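Centrosome-associated zinc finger protein CP190 (Drosophila melanogaster, PDB 6ER1) organises chromatin domains and boundaries when recruited by insulator DNA-binding proteins, and forms homodimers through its N-terminal BTB domain, the part in this structure. Local coordinates at residues 35-40 and 49-54; 58-63 and 78-83. One frame throughout, in Å; residues are numbered along the deposited sequence. Where two conformers were deposited one is given.

Contact 1: 35-40 and 49-54; sequences CDLTLQ and VHRLVL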
loop_
_atom_site.group_PDB
_atom_site.type_symbol
_atom_site.label_atom_id
_atom_site.label_comp_id
_atom_site.label_asym_id
_atom_site.label_seq_id
_atom_site.Cartn_x
_atom_site.Cartn_y
_atom_site.Cartn_z
ATOM N N CYS A 35 0.962 0.221 10.077
ATOM C CA CYS A 35 1.016 -1.243 10.089
ATOM C C CYS A 35 -0.240 -1.796 10.765
ATOM O O CYS A 35 -0.786 -1.187 11.698
ATOM C CB CYS A 35 2.288 -1.754 10.724
ATOM S SG CYS A 35 3.772 -1.445 9.736
ATOM N N ASP A 36 -0.734 -2.910 10.249
ATOM C CA ASP A 36 -1.997 -3.466 10.720
ATOM C C ASP A 36 -1.957 -4.943 10.942
ATOM O O ASP A 36 -2.992 -5.556 11.201
ATOM C CB ASP A 36 -3.133 -3.092 9.757
ATOM C CG ASP A 36 -2.865 -3.516 8.346
ATOM O OD1 ASP A 36 -1.906 -4.260 8.075
ATOM O OD2 ASP A 36 -3.623 -3.097 7.469
ATOM N N LEU A 37 -0.746 -5.496 10.941
ATOM C CA LEU A 37 -0.536 -6.920 11.176
ATOM C C LEU A 37 0.815 -7.087 11.869
ATOM O O LEU A 37 1.842 -6.598 11.361
ATOM C CB LEU A 37 -0.565 -7.687 9.875
ATOM C CG LEU A 37 -0.280 -9.183 9.925
ATOM C CD1 LEU A 37 -1.158 -9.944 10.899
ATOM C CD2 LEU A 37 -0.391 -9.780 8.534
ATOM N N THR A 38 0.829 -7.765 13.027
ATOM C CA THR A 38 2.029 -8.007 13.786
ATOM C C THR A 38 2.298 -9.496 13.746
ATOM O O THR A 38 1.446 -10.293 14.176
ATOM C CB THR A 38 1.893 -7.505 15.230
ATOM O OG1 THR A 38 1.628 -6.092 15.218
ATOM C CG2 THR A 38 3.147 -7.764 16.059
ATOM N N LEU A 39 3.472 -9.862 13.215
ATOM C CA LEU A 39 3.903 -11.256 13.138
ATOM C C LEU A 39 4.797 -11.552 14.318
ATOM O O LEU A 39 5.729 -10.796 14.597
ATOM C CB LEU A 39 4.695 -11.509 11.864
ATOM C CG LEU A 39 4.066 -10.968 10.583
ATOM C CD1 LEU A 39 4.966 -11.211 9.411
ATOM C CD2 LEU A 39 2.703 -11.577 10.338
ATOM N N GLN A 40 4.527 -12.638 15.025
ATOM C CA GLN A 40 5.319 -13.021 16.189
ATOM C C GLN A 40 6.033 -14.350 15.994
ATOM O O GLN A 40 5.374 -15.359 15.661
ATOM C CB GLN A 40 4.456 -13.026 17.447
ATOM C CG GLN A 40 5.287 -13.298 18.706
ATOM C CD GLN A 40 4.562 -12.949 19.967
ATOM O OE1 GLN A 40 3.983 -11.876 20.082
ATOM N NE2 GLN A 40 4.595 -13.857 20.936
ATOM N N VAL A 49 3.868 -5.245 9.814
ATOM C CA VAL A 49 3.773 -5.159 8.377
ATOM C C VAL A 49 2.397 -4.555 8.014
ATOM O O VAL A 49 1.528 -4.340 8.862
ATOM C CB VAL A 49 3.959 -6.565 7.739
ATOM C CG1 VAL A 49 5.306 -7.152 8.057
ATOM C CG2 VAL A 49 2.860 -7.521 8.177
ATOM N N HIS A 50 2.212 -4.365 6.717
ATOM C CA HIS A 50 0.933 -3.937 6.099
ATOM C C HIS A 50 0.306 -5.104 5.392
ATOM O O HIS A 50 0.886 -5.630 4.441
ATOM C CB HIS A 50 1.161 -2.814 5.112
ATOM C CG HIS A 50 1.850 -1.618 5.678
ATOM N ND1 HIS A 50 3.223 -1.452 5.589
ATOM C CD2 HIS A 50 1.388 -0.553 6.380
ATOM C CE1 HIS A 50 3.570 -0.332 6.182
ATOM N NE2 HIS A 50 2.480 0.234 6.681
ATOM N N ARG A 51 -0.888 -5.496 5.819
ATOM C CA ARG A 51 -1.613 -6.615 5.228
ATOM C C ARG A 51 -1.702 -6.509 3.708
ATOM O O ARG A 51 -1.487 -7.521 3.021
ATOM C CB ARG A 51 -2.983 -6.722 5.847
ATOM C CG ARG A 51 -3.669 -8.035 5.637
ATOM C CD ARG A 51 -5.026 -8.061 6.352
ATOM N NE ARG A 51 -4.843 -8.325 7.786
ATOM C CZ ARG A 51 -4.960 -7.443 8.771
ATOM N NH1 ARG A 51 -5.281 -6.177 8.534
ATOM N NH2 ARG A 51 -4.753 -7.832 10.034
ATOM N N LEU A 52 -2.003 -5.304 3.196
ATOM C CA LEU A 52 -2.188 -5.144 1.771
ATOM C C LEU A 52 -0.913 -5.382 0.994
ATOM O O LEU A 52 -0.985 -5.854 -0.159
ATOM C CB LEU A 52 -2.809 -3.802 1.480
ATOM C CG LEU A 52 -2.044 -2.504 1.408
ATOM C CD1 LEU A 52 -1.176 -2.451 0.154
ATOM C CD2 LEU A 52 -2.972 -1.302 1.384
ATOM N N VAL A 53 0.260 -5.076 1.603
ATOM C CA VAL A 53 1.501 -5.326 0.883
ATOM C C VAL A 53 1.721 -6.837 0.738
ATOM O O VAL A 53 2.112 -7.348 -0.331
ATOM C CB VAL A 53 2.687 -4.670 1.615
ATOM C CG1 VAL A 53 3.984 -5.028 0.926
ATOM C CG2 VAL A 53 2.509 -3.146 1.598
ATOM N N LEU A 54 1.501 -7.549 1.830
ATOM C CA LEU A 54 1.673 -9.013 1.825
ATOM C C LEU A 54 0.700 -9.652 0.803
ATOM O O LEU A 54 1.055 -10.526 -0.027
ATOM C CB LEU A 54 1.452 -9.568 3.225
ATOM C CG LEU A 54 2.730 -9.543 4.139
ATOM C CD1 LEU A 54 3.510 -8.278 4.150
ATOM C CD2 LEU A 54 2.363 -9.886 5.561
HETATM O O HOH W 1 -2.897 -3.060 4.956
HETATM O O HOH W 2 -5.917 -4.614 6.119
#

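Contact 2: 58-63 and 78-83; sequences TDYFNV and PNEFQA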
loop_
_atom_site.group_PDB
_atom_site.type_symbol
_atom_site.label_atom_id
_atom_site.label_comp_id
_atom_site.label_asym_id
_atom_site.label_seq_id
_atom_site.Cartn_x
_atom_site.Cartn_y
_atom_site.Cartn_z
ATOM N N THR A 58 0.793 -12.782 -2.240
ATOM C CA THR A 58 0.392 -14.105 -1.733
ATOM C C THR A 58 -0.933 -14.043 -0.991
ATOM O O THR A 58 -1.289 -12.993 -0.473
ATOM C CB THR A 58 1.485 -14.675 -0.789
ATOM O OG1 THR A 58 1.217 -16.044 -0.447
ATOM C CG2 THR A 58 1.644 -13.817 0.472
ATOM N N ASP A 59 -1.607 -15.176 -0.869
ATOM C CA ASP A 59 -2.723 -15.305 0.089
ATOM C C ASP A 59 -2.341 -16.100 1.360
ATOM O O ASP A 59 -3.169 -16.324 2.236
ATOM C CB ASP A 59 -3.947 -15.934 -0.559
ATOM C CG ASP A 59 -4.620 -14.995 -1.525
ATOM O OD1 ASP A 59 -4.930 -13.880 -1.067
ATOM O OD2 ASP A 59 -4.762 -15.379 -2.705
ATOM N N TYR A 60 -1.072 -16.438 1.494
ATOM C CA TYR A 60 -0.650 -17.285 2.626
ATOM C C TYR A 60 -0.853 -16.596 3.968
ATOM O O TYR A 60 -1.262 -17.220 4.939
ATOM C CB TYR A 60 0.764 -17.683 2.434
ATOM C CG TYR A 60 1.280 -18.686 3.440
ATOM C CD1 TYR A 60 0.963 -20.044 3.367
ATOM C CD2 TYR A 60 2.157 -18.269 4.437
ATOM C CE1 TYR A 60 1.509 -20.966 4.277
ATOM C CE2 TYR A 60 2.747 -19.167 5.311
ATOM C CZ TYR A 60 2.427 -20.497 5.246
ATOM O OH TYR A 60 3.003 -21.348 6.174
ATOM N N PHE A 61 -0.526 -15.300 4.058
ATOM C CA PHE A 61 -0.758 -14.600 5.311
ATOM C C PHE A 61 -2.263 -14.515 5.631
ATOM O O PHE A 61 -2.628 -14.588 6.793
ATOM C CB PHE A 61 -0.087 -13.238 5.340
ATOM C CG PHE A 61 1.414 -13.303 5.439
ATOM C CD1 PHE A 61 2.000 -13.334 6.668
ATOM C CD2 PHE A 61 2.232 -13.318 4.318
ATOM C CE1 PHE A 61 3.356 -13.375 6.778
ATOM C CE2 PHE A 61 3.610 -13.387 4.432
ATOM C CZ PHE A 61 4.139 -13.386 5.668
ATOM N N ASN A 62 -3.130 -14.447 4.592
ATOM C CA ASN A 62 -4.568 -14.524 4.792
ATOM C C ASN A 62 -4.958 -15.853 5.463
ATOM O O ASN A 62 -5.724 -15.886 6.416
ATOM C CB ASN A 62 -5.381 -14.294 3.502
ATOM C CG ASN A 62 -5.245 -12.880 2.964
ATOM O OD1 ASN A 62 -5.215 -11.921 3.719
ATOM N ND2 ASN A 62 -5.224 -12.751 1.641
ATOM N N VAL A 63 -4.380 -16.933 4.971
ATOM C CA VAL A 63 -4.690 -18.238 5.567
ATOM C C VAL A 63 -4.148 -18.370 6.974
ATOM O O VAL A 63 -4.823 -18.934 7.827
ATOM C CB VAL A 63 -4.345 -19.426 4.616
ATOM C CG1 VAL A 63 -3.789 -20.653 5.314
ATOM C CG2 VAL A 63 -5.612 -19.827 3.873
ATOM N N PRO A 78 3.703 -20.039 12.339
ATOM C CA PRO A 78 3.988 -21.459 12.441
ATOM C C PRO A 78 5.475 -21.798 12.561
ATOM O O PRO A 78 6.346 -21.005 12.198
ATOM C CB PRO A 78 3.395 -22.048 11.168
ATOM C CG PRO A 78 2.817 -20.943 10.398
ATOM C CD PRO A 78 3.075 -19.663 11.063
ATOM N N ASN A 79 5.757 -22.987 13.084
ATOM C CA ASN A 79 7.147 -23.420 13.306
ATOM C C ASN A 79 7.992 -23.434 12.050
ATOM O O ASN A 79 9.185 -23.114 12.113
ATOM C CB ASN A 79 7.161 -24.794 13.940
ATOM C CG ASN A 79 6.621 -24.779 15.342
ATOM O OD1 ASN A 79 6.624 -23.753 16.020
ATOM N ND2 ASN A 79 6.164 -25.933 15.796
ATOM N N GLU A 80 7.365 -23.717 10.906
ATOM C CA GLU A 80 8.103 -23.764 9.639
ATOM C C GLU A 80 8.263 -22.413 8.970
ATOM O O GLU A 80 8.839 -22.364 7.878
ATOM C CB GLU A 80 7.453 -24.727 8.614
ATOM C CG GLU A 80 6.134 -24.276 7.939
ATOM C CD GLU A 80 4.912 -24.666 8.732
ATOM O OE1 GLU A 80 5.029 -24.830 9.983
ATOM O OE2 GLU A 80 3.846 -24.776 8.103
ATOM N N PHE A 81 7.785 -21.329 9.603
ATOM C CA PHE A 81 7.721 -20.031 8.948
ATOM C C PHE A 81 8.208 -18.973 9.924
ATOM O O PHE A 81 7.457 -18.174 10.474
ATOM C CB PHE A 81 6.262 -19.790 8.492
ATOM C CG PHE A 81 6.072 -18.689 7.493
ATOM C CD1 PHE A 81 6.625 -18.766 6.239
ATOM C CD2 PHE A 81 5.240 -17.608 7.786
ATOM C CE1 PHE A 81 6.377 -17.795 5.275
ATOM C CE2 PHE A 81 4.984 -16.642 6.822
ATOM C CZ PHE A 81 5.571 -16.718 5.574
ATOM N N GLN A 82 9.515 -19.050 10.212
ATOM C CA GLN A 82 10.169 -18.159 11.183
ATOM C C GLN A 82 11.003 -17.113 10.497
ATOM O O GLN A 82 10.981 -16.955 9.251
ATOM C CB GLN A 82 10.983 -19.023 12.173
ATOM C CG GLN A 82 10.065 -19.924 12.959
ATOM C CD GLN A 82 9.234 -19.158 13.992
ATOM O OE1 GLN A 82 9.793 -18.408 14.828
ATOM N NE2 GLN A 82 7.926 -19.382 14.008
ATOM N N ALA A 83 11.700 -16.291 11.271
ATOM C CA ALA A 83 12.310 -15.062 10.721
ATOM C C ALA A 83 13.317 -15.334 9.615
ATOM O O ALA A 83 13.509 -14.518 8.741
ATOM C CB ALA A 83 12.923 -14.201 11.825
#

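Contact 1: 35-40 and 49-54
D36 turns its carboxylate onto the start of helix 51-57 by placing CG between its own backbone N and carbonyl carbon (chi1 56°). R51 sets CG anti to its backbone N; its chain bends at chi3, and L37 CB lies over one face of the guanidinium. D36 OD1 accepts from R51 N at 2.8 Å on its syn lone pair, in a nearly straight bond (172°). D36 OD2 faces R51 NH1 across a long salt bridge of 3.7 Å, with the two planes 40° apart. Two waters extend the polar network: one donates to D36 OD2 and accepts from L52 N, the other donates to OD2 and accepts from R51 NH1, in the guanidinium plane. Aspartate is short enough to serve a helix N-H and still carry a charge for arginine; an alanine here would probably leave R51 N without its acceptor and the guanidinium without this partner, though E65 also pairs with R51 NE.

Alongside, in the backbone, D36 and L37 both face V49 in a classic beta bulge. V49 O accepts from D36 N at 3.0 Å and, at a poorer angle, from L37 N at 3.3 Å, while V49 N returns a bond of 2.9 Å to L37 O. L37 and V49 lie side by side, and L37 CD2 reaches L54 CD2; branched aliphatics suit this buried face between sheet and helices. C35 SG sits over one face of the ring of H50, the N-cap residue, 3.9 Å from the centroid; H50 ND1 is hydrogen-bonded to Y94 OH and NE2 to D33 O.

In this BTB domain, hairpin strands 37-40 and 46-49 lead into helix 51-57; strand 74-76 pairs with 37-40 on the side away from 46-49, helix 83-95 packs on V49 and L54, helix 60-67 on L37, L39 and L54, and H50 and L52 meet L52 and H50 of the second subunit.

Contact 2: 58-63 and 78-83
P78 O is gripped by two donors that come from opposite faces of its carbonyl plane: F81 N at 3.0 Å, closing the type I turn from P78 to F81, and Q82 NE2 at 2.9 Å, well above the plane. The phi of P78, -62°, is one the proline ring allows, and the Q82 amide, which lies flat toward P78 O, ties the loop to the residue just before helix 83-95. The turn delivers F81, whose CG stands anti to the backbone N (chi1 -164°), toward helix 60-67.

There F81 joins Y60 and F61 in an aromatic cluster. Y60 presents its edge to the F81 face in a T-shaped pair: Y60 CE2 stands 3.6 Å above the plane, over the ring centre, with the centroids 4.9 Å apart and the planes at 71°. F61 reaches the rim of the same ring, F61 CZ 3.6 Å from F81 CE2, but the two rings lie obliquely. In the BTB fold this joins the loop after strand 74-76 to the helix that follows 51-57, and M115 of helix 105-115 touches the side chains of Y60, F61 and F81. Flat phenylalanines can fill such a seam from several directions at once, whereas tyrosine suits the partly exposed margin because its hydroxyl can leave the apolar cluster.

That hydroxyl hydrogen-bonds to E114, and E80 OE2 lies 4.0 Å from Y60 OH, close to the E114 carboxylate; the nearness of two acids would probably raise the pKa of one of them. At the front of helix 60-67, T58 OG1 accepts from Y60 N at 3.0 Å in an ST turn. Farther along, N62 ND2 donates to D59 OD1 and also bonds to Y34 OH of the second subunit.

Overall arrangement
The two contacts follow one another in the chain and meet inside the BTB domain, their centres about 12 Å apart. Contact 1 is buried: it pairs the inner strand 37-40 with the end of 46-49 through backbone hydrogen bonds, and ties it to the start of helix 51-57 through the D36 carboxylate, with apolar packing alongside. Contact 2 is partly buried and joins a helix to a loop through rings, with no hydrogen bond crossing it. F61 links them, lying against L54 (L54 CD2 to F61 CG 3.5 Å) and L39 while also reaching F81. Helix 83-95 touches both contacts. Each also approaches the second subunit: contact 1 by packing, contact 2 through a polar bond of N62.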